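Local coordinates for monosaccharide ABC transporter substrate-binding protein, CUT2 family (PDB 4YHS) that probably binds a monosaccharide or related small solute in the periplasm and delivers it to an ABC importer of the CUT2 family, at residues 197-202 / 274-279. Residues are numbered along the deposited sequence; the frame is centred on the assembly and turned at random.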
# COMPACT_ATOMS: atom_id res chain seq x y z
N ALA A 197 -3.93 -16.16 -0.20
CA ALA A 197 -3.46 -15.04 -1.00
C ALA A 197 -2.12 -14.56 -0.43
O ALA A 197 -1.95 -14.51 0.78
CB ALA A 197 -4.49 -13.92 -1.03
N GLY A 198 -1.17 -14.21 -1.30
CA GLY A 198 0.15 -13.79 -0.84
C GLY A 198 0.09 -12.66 0.18
O GLY A 198 0.68 -12.74 1.26
N TRP A 199 -0.62 -11.59 -0.17
CA TRP A 199 -0.67 -10.41 0.69
C TRP A 199 -1.30 -10.71 2.05
O TRP A 199 -0.88 -10.19 3.09
CB TRP A 199 -1.43 -9.26 -0.01
CG TRP A 199 -2.93 -9.47 -0.29
CD1 TRP A 199 -3.48 -10.21 -1.30
CD2 TRP A 199 -4.03 -8.91 0.43
NE1 TRP A 199 -4.85 -10.15 -1.24
CE2 TRP A 199 -5.21 -9.35 -0.18
CE3 TRP A 199 -4.12 -8.07 1.55
CZ2 TRP A 199 -6.46 -8.99 0.28
CZ3 TRP A 199 -5.36 -7.73 2.00
CH2 TRP A 199 -6.52 -8.17 1.37
N VAL A 200 -2.33 -11.54 2.04
CA VAL A 200 -3.03 -11.95 3.25
C VAL A 200 -2.12 -12.75 4.18
O VAL A 200 -2.06 -12.50 5.40
CB VAL A 200 -4.28 -12.80 2.90
CG1 VAL A 200 -4.89 -13.38 4.12
CG2 VAL A 200 -5.27 -11.94 2.15
N GLU A 201 -1.47 -13.77 3.63
CA GLU A 201 -0.62 -14.64 4.43
C GLU A 201 0.58 -13.86 4.98
O GLU A 201 1.03 -14.13 6.09
CB GLU A 201 -0.19 -15.85 3.60
CG GLU A 201 -1.38 -16.68 3.14
CD GLU A 201 -2.14 -17.36 4.30
OE1 GLU A 201 -1.55 -17.51 5.39
OE2 GLU A 201 -3.32 -17.75 4.13
N ALA A 202 1.08 -12.88 4.23
CA ALA A 202 2.16 -12.02 4.74
C ALA A 202 1.68 -11.12 5.89
O ALA A 202 2.34 -11.00 6.90
CB ALA A 202 2.75 -11.16 3.62
N LEU A 274 -9.94 -2.24 13.96
CA LEU A 274 -8.70 -1.88 13.30
C LEU A 274 -8.65 -2.53 11.94
O LEU A 274 -9.23 -3.61 11.75
CB LEU A 274 -7.48 -2.29 14.14
CG LEU A 274 -7.18 -1.60 15.47
CD1 LEU A 274 -7.89 -2.28 16.64
CD2 LEU A 274 -5.68 -1.62 15.68
N ALA A 275 -7.98 -1.87 10.99
CA ALA A 275 -7.68 -2.46 9.69
C ALA A 275 -6.16 -2.56 9.56
O ALA A 275 -5.43 -1.80 10.23
CB ALA A 275 -8.28 -1.62 8.55
N PHE A 276 -5.65 -3.47 8.73
CA PHE A 276 -4.21 -3.52 8.49
C PHE A 276 -3.82 -2.86 7.17
O PHE A 276 -2.67 -2.97 6.72
CB PHE A 276 -3.63 -4.96 8.57
CG PHE A 276 -4.15 -5.92 7.53
CD1 PHE A 276 -3.50 -6.07 6.31
CD2 PHE A 276 -5.22 -6.75 7.82
CE1 PHE A 276 -3.96 -7.00 5.36
CE2 PHE A 276 -5.66 -7.69 6.90
CZ PHE A 276 -5.03 -7.81 5.67
N TYR A 277 -4.73 -2.07 6.62
CA TYR A 277 -4.39 -1.21 5.49
C TYR A 277 -5.42 -0.06 5.36
O TYR A 277 -6.44 -0.02 6.07
CB TYR A 277 -4.24 -2.04 4.18
CG TYR A 277 -5.46 -2.73 3.63
CD1 TYR A 277 -6.29 -2.08 2.71
CD2 TYR A 277 -5.77 -4.03 3.98
CE1 TYR A 277 -7.40 -2.70 2.19
CE2 TYR A 277 -6.89 -4.66 3.48
CZ TYR A 277 -7.70 -4.00 2.58
OH TYR A 277 -8.82 -4.62 2.08
N MSE A 278 -5.11 0.92 4.50
CA MSE A 278 -5.84 2.19 4.48
C MSE A 278 -6.73 2.34 3.26
O MSE A 278 -6.32 2.01 2.14
CB MSE A 278 -4.84 3.35 4.51
CG MSE A 278 -5.46 4.73 4.53
SE MSE A 278 -6.52 5.04 6.17
CE MSE A 278 -5.12 4.87 7.51
N THR A 279 -7.94 2.86 3.50
CA THR A 279 -8.95 3.15 2.46
C THR A 279 -9.66 4.43 2.86
O THR A 279 -9.59 4.81 4.02
CB THR A 279 -10.00 2.08 2.32
OG1 THR A 279 -10.74 2.02 3.53
CG2 THR A 279 -9.40 0.71 1.98
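Trp199, in the first turn of helix 198-211, sets the rim of its indole against Phe276 and Tyr277, which follow strand 272-275. One atom does most of the touching: Trp199 CZ3 lies 3.7 Å from Phe276 CZ and equally 3.7 Å from Tyr277 CE2. Indole and Phe276 meet rim to rim, planes 40° apart and centroids 6.0 Å apart, whereas the Tyr277 plane is turned 80° from the indole. In Trp199, CG sits between the backbone N and the carbonyl carbon (chi1 65°), and the indole reaches out to Phe276 and Tyr277 while Val200 CG2 lies 3.5 Å above the centre of one face. Within the other segment, Tyr277 CD2 packs over the rim of one Phe276 face. Phe164 meets the Trp199 ring and Trp190 the Phe276 ring. With the indole cut back to an alanine here, Phe276 CZ and Tyr277 CE2 would lose their shared neighbour, and the Tyr277 ring would probably turn more freely. The contact joins the N-terminal turn of helix 198-211 to the loop leaving edge strand 272-275 of a parallel sheet. Bis-Tris, probably from the crystallisation liquor, approaches the Tyr277 side chain to about 3 Å between nearest atoms. Across the two segments the chemistry is apolar and aromatic, without hydrogen bonds, consistent with a wall beside a solute pocket.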